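PDB 3IUP: putative NADPH:quinone oxidoreductase from Ralstonia eutropha, which probably reduces quinones or related substrates with electrons from NADPH, which it binds, as a member of the medium-chain alcohol dehydrogenase-like family. Local coordinates for residues V119-G123 with G124-S128; K344-L348 with A349-D353. All coordinates share one frame; numbering follows the deposited sequence.

Contact 1. Residues V119-G123 with G124-S128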
loop_
_atom_site.group_PDB
_atom_site.type_symbol
_atom_site.label_atom_id
_atom_site.label_comp_id
_atom_site.label_asym_id
_atom_site.label_seq_id
_atom_site.Cartn_x
_atom_site.Cartn_y
_atom_site.Cartn_z
ATOM N N VAL A 119 -38.904 4.536 0.627
ATOM C CA VAL A 119 -37.694 4.153 -0.079
ATOM C C VAL A 119 -36.447 4.796 0.521
ATOM O O VAL A 119 -36.529 5.811 1.188
ATOM C CB VAL A 119 -37.782 4.540 -1.589
ATOM C CG1 VAL A 119 -39.005 3.834 -2.248
ATOM C CG2 VAL A 119 -37.788 6.057 -1.821
ATOM N N ALA A 120 -35.302 4.171 0.239
ATOM C CA ALA A 120 -33.969 4.754 0.480
ATOM C C ALA A 120 -33.283 4.928 -0.861
ATOM O O ALA A 120 -33.523 4.164 -1.815
ATOM C CB ALA A 120 -33.117 3.847 1.416
ATOM N N ALA A 121 -32.416 5.915 -0.952
ATOM C CA ALA A 121 -31.598 6.128 -2.174
ATOM C C ALA A 121 -30.257 6.658 -1.803
ATOM O O ALA A 121 -30.150 7.381 -0.805
ATOM C CB ALA A 121 -32.291 7.096 -3.118
ATOM N N ILE A 122 -29.217 6.354 -2.603
ATOM C CA ILE A 122 -27.919 6.988 -2.427
ATOM C C ILE A 122 -27.699 7.956 -3.594
ATOM O O ILE A 122 -26.786 7.874 -4.348
ATOM C CB ILE A 122 -26.709 5.995 -2.150
ATOM C CG1 ILE A 122 -25.428 6.759 -1.801
ATOM C CG2 ILE A 122 -26.451 5.082 -3.287
ATOM C CD1 ILE A 122 -24.340 5.925 -1.116
ATOM N N GLY A 123 -28.562 8.923 -3.679
ATOM C CA GLY A 123 -28.648 9.770 -4.868
ATOM C C GLY A 123 -27.736 10.965 -4.819
ATOM O O GLY A 123 -27.572 11.649 -5.825
ATOM N N GLY A 124 -27.160 11.269 -3.649
ATOM C CA GLY A 124 -26.551 12.576 -3.472
ATOM C C GLY A 124 -27.641 13.634 -3.300
ATOM O O GLY A 124 -28.844 13.414 -3.620
ATOM N N ALA A 125 -27.227 14.802 -2.812
ATOM C CA ALA A 125 -28.150 15.927 -2.588
ATOM C C ALA A 125 -29.343 15.520 -1.714
ATOM O O ALA A 125 -30.471 16.009 -1.868
ATOM C CB ALA A 125 -28.645 16.529 -3.941
HETATM N N MSE A 126 -29.086 14.674 -0.725
HETATM C CA MSE A 126 -30.196 14.183 0.114
HETATM C C MSE A 126 -30.549 15.101 1.267
HETATM O O MSE A 126 -31.591 14.895 1.903
HETATM C CB MSE A 126 -29.971 12.758 0.613
HETATM C CG MSE A 126 -29.570 11.760 -0.446
HETATM SE SE MSE A 126 -31.051 11.505 -1.750
HETATM C CE MSE A 126 -32.197 10.647 -0.675
ATOM N N TYR A 127 -29.735 16.130 1.523
ATOM C CA TYR A 127 -30.075 17.146 2.528
ATOM C C TYR A 127 -30.973 18.204 1.839
ATOM O O TYR A 127 -30.547 19.321 1.514
ATOM C CB TYR A 127 -28.870 17.810 3.159
ATOM C CG TYR A 127 -27.927 16.857 3.859
ATOM C CD1 TYR A 127 -28.263 15.537 4.145
ATOM C CD2 TYR A 127 -26.645 17.279 4.186
ATOM C CE1 TYR A 127 -27.346 14.697 4.770
ATOM C CE2 TYR A 127 -25.744 16.449 4.800
ATOM C CZ TYR A 127 -26.101 15.147 5.121
ATOM O OH TYR A 127 -25.165 14.329 5.690
ATOM N N SER A 128 -32.200 17.763 1.589
ATOM C CA SER A 128 -33.153 18.444 0.668
ATOM C C SER A 128 -34.526 18.026 1.073
ATOM O O SER A 128 -34.751 16.868 1.436
ATOM C CB SER A 128 -32.969 18.012 -0.802
ATOM O OG SER A 128 -31.633 18.233 -1.242
#

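Contact 2. Residues K344-L348 with A349-D353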
loop_
_atom_site.group_PDB
_atom_site.type_symbol
_atom_site.label_atom_id
_atom_site.label_comp_id
_atom_site.label_asym_id
_atom_site.label_seq_id
_atom_site.Cartn_x
_atom_site.Cartn_y
_atom_site.Cartn_z
ATOM N N LYS A 344 -29.354 12.278 17.909
ATOM C CA LYS A 344 -30.304 13.376 17.774
ATOM C C LYS A 344 -30.852 13.408 16.339
ATOM O O LYS A 344 -30.138 13.050 15.401
ATOM C CB LYS A 344 -29.625 14.707 18.107
ATOM C CG LYS A 344 -30.573 15.893 18.390
ATOM C CD LYS A 344 -29.708 17.096 18.882
ATOM C CE LYS A 344 -30.541 18.254 19.425
ATOM N NZ LYS A 344 -31.044 17.969 20.828
ATOM N N GLU A 345 -32.122 13.765 16.184
ATOM C CA GLU A 345 -32.695 14.062 14.870
ATOM C C GLU A 345 -32.921 15.559 14.770
ATOM O O GLU A 345 -33.580 16.152 15.649
ATOM C CB GLU A 345 -34.007 13.333 14.659
ATOM C CG GLU A 345 -34.675 13.659 13.320
ATOM C CD GLU A 345 -35.938 12.859 13.043
ATOM O OE1 GLU A 345 -35.853 11.622 12.933
ATOM O OE2 GLU A 345 -37.015 13.457 12.887
ATOM N N ILE A 346 -32.373 16.183 13.725
ATOM C CA ILE A 346 -32.430 17.634 13.601
ATOM C C ILE A 346 -33.048 18.079 12.290
ATOM O O ILE A 346 -33.038 17.335 11.307
ATOM C CB ILE A 346 -31.022 18.265 13.744
ATOM C CG1 ILE A 346 -30.067 17.756 12.656
ATOM C CG2 ILE A 346 -30.410 17.948 15.125
ATOM C CD1 ILE A 346 -28.686 18.445 12.673
ATOM N N SER A 347 -33.576 19.298 12.264
ATOM C CA SER A 347 -34.062 19.916 11.048
ATOM C C SER A 347 -32.938 20.356 10.127
ATOM O O SER A 347 -31.769 20.523 10.509
ATOM C CB SER A 347 -34.914 21.161 11.358
ATOM O OG SER A 347 -34.107 22.168 11.940
ATOM N N LEU A 348 -33.333 20.721 8.925
ATOM C CA LEU A 348 -32.374 21.290 7.967
ATOM C C LEU A 348 -31.683 22.563 8.474
ATOM O O LEU A 348 -30.462 22.680 8.436
ATOM C CB LEU A 348 -33.102 21.532 6.637
ATOM C CG LEU A 348 -32.274 21.410 5.396
ATOM C CD1 LEU A 348 -31.637 20.059 5.217
ATOM C CD2 LEU A 348 -33.188 21.751 4.185
ATOM N N ALA A 349 -32.453 23.479 9.037
ATOM C CA ALA A 349 -31.892 24.709 9.624
ATOM C C ALA A 349 -30.904 24.421 10.766
ATOM O O ALA A 349 -29.869 25.099 10.903
ATOM C CB ALA A 349 -32.987 25.600 10.092
ATOM N N GLU A 350 -31.192 23.383 11.552
ATOM C CA GLU A 350 -30.317 23.014 12.662
ATOM C C GLU A 350 -28.955 22.424 12.258
ATOM O O GLU A 350 -28.015 22.452 13.045
ATOM C CB GLU A 350 -31.074 22.045 13.593
ATOM C CG GLU A 350 -32.153 22.700 14.400
ATOM C CD GLU A 350 -32.984 21.700 15.234
ATOM O OE1 GLU A 350 -33.178 20.516 14.846
ATOM O OE2 GLU A 350 -33.475 22.117 16.314
ATOM N N VAL A 351 -28.823 21.918 11.022
ATOM C CA VAL A 351 -27.552 21.503 10.494
ATOM C C VAL A 351 -26.571 22.681 10.529
ATOM O O VAL A 351 -25.371 22.478 10.690
ATOM C CB VAL A 351 -27.710 20.934 9.046
ATOM C CG1 VAL A 351 -26.388 20.527 8.400
ATOM C CG2 VAL A 351 -28.749 19.778 9.035
ATOM N N LEU A 352 -27.096 23.869 10.358
ATOM C CA LEU A 352 -26.251 25.058 10.272
ATOM C C LEU A 352 -26.177 25.816 11.589
ATOM O O LEU A 352 -25.672 26.925 11.618
ATOM C CB LEU A 352 -26.690 25.953 9.108
ATOM C CG LEU A 352 -26.607 25.250 7.739
ATOM C CD1 LEU A 352 -26.925 26.272 6.603
ATOM C CD2 LEU A 352 -25.293 24.536 7.466
ATOM N N ASP A 353 -26.642 25.233 12.679
ATOM C CA ASP A 353 -26.451 25.819 14.014
ATOM C C ASP A 353 -25.063 25.461 14.508
ATOM O O ASP A 353 -24.719 24.290 14.584
ATOM C CB ASP A 353 -27.504 25.242 14.934
ATOM C CG ASP A 353 -27.465 25.825 16.344
ATOM O OD1 ASP A 353 -26.369 25.996 16.919
ATOM O OD2 ASP A 353 -28.571 26.102 16.852
#

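Contact 1. Residues V119-G123 with G124-S128
The loop from strand 118-121 to strand 130-134 of the GroES-like domain curls back on the strand end, and its selenomethionine, Met126, folds in beside Ala121 and Gly123. The terminal methyl does the touching on the strand side: Met126 CE lies 3.9 Å from Ala121 O and 4.3 Å from Ala121 CB. One bond back along the same side chain, Met126 SE sits 4.1 Å from Gly123 N, so the methyl meets the end of the strand and the selenium the first glycine after it. That curl comes from the torsions. With chi2 at -65° and chi3 at -70° the chain bends twice and doubles back toward the strand. Met126, itself buried, also packs against Ile39 and Ser42 of strand 34-43.

The chain turns through Gly123 and Gly124. Gly124 has a positive phi with an extended psi, a conformation open essentially to glycine, and Ala125 follows with left-handed helical angles. Arg131 reaches this corner from strand 130-134, its NH2 hydrogen-bonding Gly124 O and, more weakly, Gly123 O. Further on, Tyr127 is the centre of an inverse gamma turn, in which Ser128 N makes a weak bond of 2.9 Å to Met126 O. The Tyr127 hydroxyl hydrogen-bonds Pro43 O. A side-chain bond spans the same bend: Ser128 OG donates to Ala125 O at 2.6 Å, approaching from above the carbonyl plane, 43° out of it.

Contact 2. Residues K344-L348 with A349-D353
Ser347 N donates to Glu350 OE1 at 2.9 Å in a fairly straight bond, the N-H...O angle being 160°. The carboxylate oxygen is used on its anti side, with the donor 25° out of the carboxylate plane. Glu350 can reach back this far because its CG stands beside its own backbone N and the chain beyond runs extended toward the strand. The same oxygen rests 3.2 Å from Ile346 CA, and Lys375 NZ is a second, distant partner in a weak ion pair.

The return bond comes from the serine side chain. Ser347 OG, turned between its own backbone N and carbonyl carbon (chi1 66°), accepts from Glu350 N at 3.2 Å. Together the two bonds make a capping box, with Ser347 as N-cap where strand 344-347 gives way to the short helix 348-351. The hydroxyl thereby serves a backbone N-H of the first turn, and the carboxylate does the same for the N-H of the cap residue itself.

Inside that turn Val351 N is shared between two carbonyls: Ser347 O at 3.3 Å, nearly in line with its C=O bond, and Leu348 O at 3.2 Å, approached from well above its carbonyl plane. Ile346 and Val351 cross at about a right angle, Ile346 CD1 meeting Val351 CG2 at 3.9 Å; Met356 of helix 354-360 also packs on Ile346. The next cap follows at once, Asp353 OD1 taking the N-H of Asp355 at the start of that helix.

Contacts 1 and 2 have centres about 17 Å apart, yet they meet directly: Leu348 CD1, at the start of the short helix, packs 3.9 Å from Tyr127 C in the loop. Strand 4-12 bridges them too, since Leu8 touches both Tyr127 and Val351. Both belong to the same mixed sheet, contact 1 through strand 118-121 and contact 2 through strand 344-347, which pairs parallel with strand 369-372. Their relation to the cofactor differs. The side chain of Ile122 comes within about 8 Å of a bound NADPH and about 5 Å of an acetate ion, probably from the crystallisation liquor, while that of Ile346 stays about 14 Å from the NADPH.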